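Monoglyceride lipase (Saccharomyces cerevisiae, PDB 4ZWN) hydrolyses monoacylglycerols to free fatty acids and glycerol, with a strong preference for monounsaturated substrates, and also takes part in fatty acid ethyl ester breakdown. Local coordinates at residues 137-142 with 326-331; 151-156 with 161-166. The protein carries 2 engineered substitutions. All blocks are in the same frame, centred on the assembly; numbering follows the deposited sequence.

The two interactions show how the chemistry of a contact follows its place in an alpha/beta-hydrolase fold. Interaction 2 is buried: it packs helix 145-156 on strand 165-169 and the residues leading into it, with a methyl over a tyrosine face at its centre. Interaction 1, partly buried, joins the start of strand 138-143 to the chain after helix 310-326 through the edge of one phenylalanine ring, a proline CG and a threonine methyl. No hydrogen bond crosses either contact. Their centres lie about 13 Å apart and both reach the same sheet, in which strands 138-143 and 165-169 are neighbours; Leu138 O and Ser164 N, 2.9 Å apart, probably form a hydrogen bond between the two contacts.

Interaction 1 (137-142 with 326-331); sequences PLFMWG and KHTTTE
The Phe139 ring meets the segment 326-331 by its edge. The carbonyl oxygen His327 O lies in the ring plane, 3.9 Å from Phe139 CZ, and the methyl Thr328 CG2 sits near the same plane, 3.8 Å from Phe139 CE1. His327 CB completes the rim contact at 4.1 Å from Phe139 CZ, the two side chains crossing at about a right angle. With chi1 at -65°, Phe139 CG stands opposite its own carbonyl carbon, and the ring reaches out to the C-terminal residues. Pro137 adds its CG, 3.7 Å from Thr328 CG2, so one methyl touches both residues. In the alpha/beta-hydrolase fold, strand 138-143 leads to the GXSXG motif that is taken to form the nucleophile elbow; this contact lies at its other end, where residues 326-331 follow helix 310-326. Thr328 turns its two branches to different work: while CG2 packs on the strand residues, OG1 is hydrogen-bonded to Arg61, Tyr89 and the carbonyl of Leu324. The imidazole of His327 is engaged elsewhere, its NE2 hydrogen-bonded to Asp291 and its ND1 to the carbonyl oxygen of Trp323.

Interaction 2 (151-156 with 161-166); sequences LNYACQ and NEISGY
Ala154 lays its methyl over the face of the Tyr166 ring, a CH-pi contact within the beta-alpha-beta unit formed by strand 138-143, helix 145-156 and strand 165-169 of this alpha/beta-hydrolase. Ala154 CB stands 3.5 Å from the centroid of the Tyr166 ring and only 10° off its normal, so the methyl is almost centred on the six carbons. The opposite face is covered from within the tyrosine's own segment: Ile163 CG2 lies 3.8 Å above the plane, shifted toward the rim. The ring is thus sandwiched between a helix methyl and a branch of the isoleucine three residues before it.

Tyr166 takes chi1 -63°, its CG opposite the carbonyl carbon, which brings the ring against Ala154 of the helix. Tyr153 takes a different setting, CG opposite the backbone N (chi1 -171°), and this swings its ring from the flank of the helix to the rim of Tyr166. There the two side chains cross at about a right angle, with Tyr166 OH near the Tyr153 plane and 4.0 Å from Tyr153 CD2. Ile163 divides its branches between the two rings, since Ile163 CG1 meets Tyr153 CE2 at 4.1 Å while CG2 covers Tyr166.

Both hydroxyls find partners beyond these segments, Tyr153 OH with the carboxylate of Glu121 on helix 113-134 and Tyr166 OH with the carbonyl oxygen of Lys160. A leucine in place of Tyr166 would probably leave that carbonyl without its hydroxyl partner and deprive the Ala154 methyl of its aromatic face. The ring also rests against the helix backbone, Tyr166 CZ lying 3.6 Å from Ala154 CA.

Interaction 1 (137-142 with 326-331)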
loop_
_atom_site.group_PDB
_atom_site.type_symbol
_atom_site.label_atom_id
_atom_site.label_comp_id
_atom_site.label_asym_id
_atom_site.label_seq_id
_atom_site.Cartn_x
_atom_site.Cartn_y
_atom_site.Cartn_z
ATOM N N PRO A 137 -10.588 12.779 -10.487
ATOM C CA PRO A 137 -9.220 12.260 -10.575
ATOM C C PRO A 137 -9.023 10.967 -9.790
ATOM O O PRO A 137 -9.653 10.768 -8.747
ATOM C CB PRO A 137 -8.383 13.391 -9.977
ATOM C CG PRO A 137 -9.309 14.067 -9.025
ATOM C CD PRO A 137 -10.659 14.006 -9.674
ATOM N N LEU A 138 -8.153 10.100 -10.297
ATOM C CA LEU A 138 -7.832 8.843 -9.633
ATOM C C LEU A 138 -6.406 8.859 -9.101
ATOM O O LEU A 138 -5.450 8.978 -9.869
ATOM C CB LEU A 138 -8.014 7.665 -10.590
ATOM C CG LEU A 138 -7.710 6.284 -10.007
ATOM C CD1 LEU A 138 -8.666 5.956 -8.867
ATOM C CD2 LEU A 138 -7.771 5.217 -11.088
ATOM N N PHE A 139 -6.271 8.742 -7.784
ATOM C CA PHE A 139 -4.962 8.718 -7.142
ATOM C C PHE A 139 -4.602 7.299 -6.717
ATOM O O PHE A 139 -5.482 6.461 -6.522
ATOM C CB PHE A 139 -4.935 9.658 -5.934
ATOM C CG PHE A 139 -5.090 11.112 -6.291
ATOM C CD1 PHE A 139 -6.347 11.688 -6.386
ATOM C CD2 PHE A 139 -3.978 11.902 -6.527
ATOM C CE1 PHE A 139 -6.492 13.023 -6.715
ATOM C CE2 PHE A 139 -4.116 13.237 -6.857
ATOM C CZ PHE A 139 -5.375 13.799 -6.950
ATOM N N MET A 140 -3.306 7.036 -6.576
ATOM C CA MET A 140 -2.834 5.709 -6.199
ATOM C C MET A 140 -2.036 5.753 -4.896
ATOM O O MET A 140 -1.098 6.536 -4.752
ATOM C CB MET A 140 -1.992 5.101 -7.326
ATOM C CG MET A 140 -1.459 3.705 -7.028
ATOM S SD MET A 140 -0.639 2.942 -8.445
ATOM C CE MET A 140 -2.021 2.729 -9.563
ATOM N N TRP A 141 -2.422 4.899 -3.955
ATOM C CA TRP A 141 -1.811 4.839 -2.631
ATOM C C TRP A 141 -1.358 3.417 -2.338
ATOM O O TRP A 141 -2.029 2.459 -2.712
ATOM C CB TRP A 141 -2.807 5.315 -1.571
ATOM C CG TRP A 141 -2.353 5.201 -0.139
ATOM C CD1 TRP A 141 -1.813 6.193 0.627
ATOM C CD2 TRP A 141 -2.435 4.044 0.706
ATOM N NE1 TRP A 141 -1.543 5.724 1.890
ATOM C CE2 TRP A 141 -1.915 4.408 1.966
ATOM C CE3 TRP A 141 -2.892 2.734 0.518
ATOM C CZ2 TRP A 141 -1.839 3.511 3.032
ATOM C CZ3 TRP A 141 -2.814 1.843 1.580
ATOM C CH2 TRP A 141 -2.293 2.237 2.820
ATOM N N GLY A 142 -0.220 3.278 -1.670
ATOM C CA GLY A 142 0.289 1.965 -1.325
ATOM C C GLY A 142 1.103 1.983 -0.048
ATOM O O GLY A 142 1.837 2.936 0.212
ATOM N N LYS A 326 -4.793 19.978 -2.533
ATOM C CA LYS A 326 -3.922 20.805 -3.360
ATOM C C LYS A 326 -3.939 20.363 -4.824
ATOM O O LYS A 326 -3.820 21.190 -5.731
ATOM C CB LYS A 326 -2.494 20.776 -2.812
ATOM C CG LYS A 326 -1.539 21.715 -3.521
ATOM C CD LYS A 326 -0.134 21.602 -2.957
ATOM C CE LYS A 326 0.793 22.611 -3.608
ATOM N NZ LYS A 326 0.722 22.525 -5.094
ATOM N N HIS A 327 -4.108 19.062 -5.052
ATOM C CA HIS A 327 -4.066 18.518 -6.406
ATOM C C HIS A 327 -5.466 18.223 -6.926
ATOM O O HIS A 327 -5.652 17.532 -7.944
ATOM C CB HIS A 327 -3.189 17.276 -6.440
ATOM C CG HIS A 327 -1.756 17.559 -6.123
ATOM N ND1 HIS A 327 -1.275 17.631 -4.831
ATOM C CD2 HIS A 327 -0.696 17.810 -6.931
ATOM C CE1 HIS A 327 0.017 17.903 -4.860
ATOM N NE2 HIS A 327 0.393 18.017 -6.120
ATOM N N THR A 328 -6.450 18.784 -6.223
ATOM C CA THR A 328 -7.827 18.824 -6.728
ATOM C C THR A 328 -8.455 20.219 -6.579
ATOM O O THR A 328 -9.694 20.399 -6.667
ATOM C CB THR A 328 -8.724 17.751 -6.040
ATOM O OG1 THR A 328 -8.717 17.920 -4.622
ATOM C CG2 THR A 328 -8.221 16.341 -6.362
ATOM N N THR A 329 -7.602 21.213 -6.352
ATOM C CA THR A 329 -8.053 22.589 -6.192
ATOM C C THR A 329 -8.411 23.211 -7.538
ATOM O O THR A 329 -7.583 23.267 -8.447
ATOM C CB THR A 329 -6.983 23.457 -5.504
ATOM O OG1 THR A 329 -7.447 24.811 -5.417
ATOM C CG2 THR A 329 -5.682 23.422 -6.290
ATOM N N THR A 330 -9.650 23.677 -7.659
ATOM C CA THR A 330 -10.119 24.295 -8.893
ATOM C C THR A 330 -10.695 25.682 -8.632
ATOM O O THR A 330 -10.014 26.692 -8.812
ATOM C CB THR A 330 -11.187 23.428 -9.587
ATOM O OG1 THR A 330 -12.220 23.098 -8.651
ATOM C CG2 THR A 330 -10.567 22.147 -10.124
ATOM N N GLU A 331 -11.954 25.725 -8.207
ATOM C CA GLU A 331 -12.623 26.988 -7.920
ATOM C C GLU A 331 -14.139 26.831 -7.963
ATOM O O GLU A 331 -14.708 25.999 -7.256
ATOM C CB GLU A 331 -12.177 28.067 -8.909
ATOM C CG GLU A 331 -11.456 29.240 -8.264
ATOM C CD GLU A 331 -11.159 30.353 -9.249
ATOM O OE1 GLU A 331 -11.809 30.396 -10.315
ATOM O OE2 GLU A 331 -10.275 31.187 -8.958
#

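Interaction 2 (151-156 with 161-166)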
loop_
_atom_site.group_PDB
_atom_site.type_symbol
_atom_site.label_atom_id
_atom_site.label_comp_id
_atom_site.label_asym_id
_atom_site.label_seq_id
_atom_site.Cartn_x
_atom_site.Cartn_y
_atom_site.Cartn_z
ATOM N N LEU A 151 4.964 2.895 -6.390
ATOM C CA LEU A 151 6.044 3.686 -6.971
ATOM C C LEU A 151 6.534 3.076 -8.280
ATOM O O LEU A 151 6.939 3.796 -9.193
ATOM C CB LEU A 151 7.206 3.821 -5.984
ATOM C CG LEU A 151 6.887 4.585 -4.697
ATOM C CD1 LEU A 151 8.122 4.684 -3.818
ATOM C CD2 LEU A 151 6.335 5.969 -5.012
ATOM N N ASN A 152 6.489 1.751 -8.374
ATOM C CA ASN A 152 6.883 1.075 -9.604
ATOM C C ASN A 152 5.855 1.257 -10.717
ATOM O O ASN A 152 6.221 1.394 -11.884
ATOM C CB ASN A 152 7.123 -0.414 -9.351
ATOM C CG ASN A 152 8.547 -0.708 -8.911
ATOM O OD1 ASN A 152 9.471 -0.707 -9.724
ATOM N ND2 ASN A 152 8.730 -0.961 -7.622
ATOM N N TYR A 153 4.572 1.266 -10.356
ATOM C CA TYR A 153 3.520 1.487 -11.343
ATOM C C TYR A 153 3.712 2.840 -12.013
ATOM O O TYR A 153 3.461 2.990 -13.208
ATOM C CB TYR A 153 2.129 1.404 -10.709
ATOM C CG TYR A 153 1.013 1.414 -11.737
ATOM C CD1 TYR A 153 0.554 0.229 -12.303
ATOM C CD2 TYR A 153 0.435 2.608 -12.155
ATOM C CE1 TYR A 153 -0.460 0.233 -13.250
ATOM C CE2 TYR A 153 -0.578 2.622 -13.101
ATOM C CZ TYR A 153 -1.020 1.435 -13.646
ATOM O OH TYR A 153 -2.025 1.447 -14.587
ATOM N N ALA A 154 4.175 3.819 -11.240
ATOM C CA ALA A 154 4.471 5.145 -11.772
ATOM C C ALA A 154 5.567 5.103 -12.842
ATOM O O ALA A 154 5.694 6.026 -13.644
ATOM C CB ALA A 154 4.873 6.085 -10.644
ATOM N N CYS A 155 6.354 4.030 -12.852
ATOM C CA CYS A 155 7.427 3.884 -13.828
ATOM C C CYS A 155 7.044 2.954 -14.978
ATOM O O CYS A 155 7.527 3.115 -16.099
ATOM C CB CYS A 155 8.695 3.360 -13.152
ATOM S SG CYS A 155 9.342 4.413 -11.832
ATOM N N GLN A 156 6.171 1.991 -14.701
ATOM C CA GLN A 156 5.910 0.916 -15.654
ATOM C C GLN A 156 4.433 0.722 -15.988
ATOM O O GLN A 156 4.101 -0.042 -16.894
ATOM C CB GLN A 156 6.477 -0.398 -15.115
ATOM C CG GLN A 156 5.666 -0.999 -13.983
ATOM C CD GLN A 156 6.303 -2.248 -13.415
ATOM O OE1 GLN A 156 7.328 -2.183 -12.740
ATOM N NE2 GLN A 156 5.700 -3.398 -13.693
ATOM N N ASN A 161 0.468 7.672 -16.841
ATOM C CA ASN A 161 0.312 9.088 -17.168
ATOM C C ASN A 161 -1.117 9.572 -16.945
ATOM O O ASN A 161 -1.415 10.755 -17.105
ATOM C CB ASN A 161 0.733 9.354 -18.616
ATOM C CG ASN A 161 2.200 9.052 -18.863
ATOM O OD1 ASN A 161 2.539 8.172 -19.656
ATOM N ND2 ASN A 161 3.079 9.784 -18.187
ATOM N N GLU A 162 -1.997 8.651 -16.573
ATOM C CA GLU A 162 -3.397 8.981 -16.347
ATOM C C GLU A 162 -3.707 9.091 -14.855
ATOM O O GLU A 162 -4.717 9.676 -14.465
ATOM C CB GLU A 162 -4.298 7.936 -17.006
ATOM C CG GLU A 162 -4.024 7.763 -18.490
ATOM C CD GLU A 162 -4.760 6.585 -19.091
ATOM O OE1 GLU A 162 -5.976 6.445 -18.837
ATOM O OE2 GLU A 162 -4.116 5.795 -19.815
ATOM N N ILE A 163 -2.835 8.524 -14.026
ATOM C CA ILE A 163 -2.972 8.645 -12.580
ATOM C C ILE A 163 -2.655 10.075 -12.158
ATOM O O ILE A 163 -1.652 10.651 -12.586
ATOM C CB ILE A 163 -2.053 7.661 -11.829
ATOM C CG1 ILE A 163 -2.324 6.229 -12.291
ATOM C CG2 ILE A 163 -2.256 7.776 -10.326
ATOM C CD1 ILE A 163 -3.754 5.783 -12.076
ATOM N N SER A 164 -3.516 10.646 -11.327
ATOM C CA SER A 164 -3.411 12.053 -10.963
ATOM C C SER A 164 -2.339 12.311 -9.916
ATOM O O SER A 164 -1.863 13.434 -9.780
ATOM C CB SER A 164 -4.760 12.570 -10.463
ATOM O OG SER A 164 -5.689 12.642 -11.527
ATOM N N GLY A 165 -1.960 11.275 -9.176
ATOM C CA GLY A 165 -0.941 11.417 -8.153
ATOM C C GLY A 165 -0.596 10.106 -7.477
ATOM O O GLY A 165 -1.410 9.185 -7.435
ATOM N N TYR A 166 0.617 10.026 -6.940
ATOM C CA TYR A 166 1.082 8.814 -6.281
ATOM C C TYR A 166 1.438 9.076 -4.825
ATOM O O TYR A 166 2.124 10.047 -4.505
ATOM C CB TYR A 166 2.287 8.232 -7.018
ATOM C CG TYR A 166 1.980 7.791 -8.430
ATOM C CD1 TYR A 166 2.073 8.683 -9.491
ATOM C CD2 TYR A 166 1.594 6.485 -8.702
ATOM C CE1 TYR A 166 1.793 8.285 -10.785
ATOM C CE2 TYR A 166 1.312 6.077 -9.993
ATOM C CZ TYR A 166 1.414 6.984 -11.030
ATOM O OH TYR A 166 1.136 6.588 -12.315
#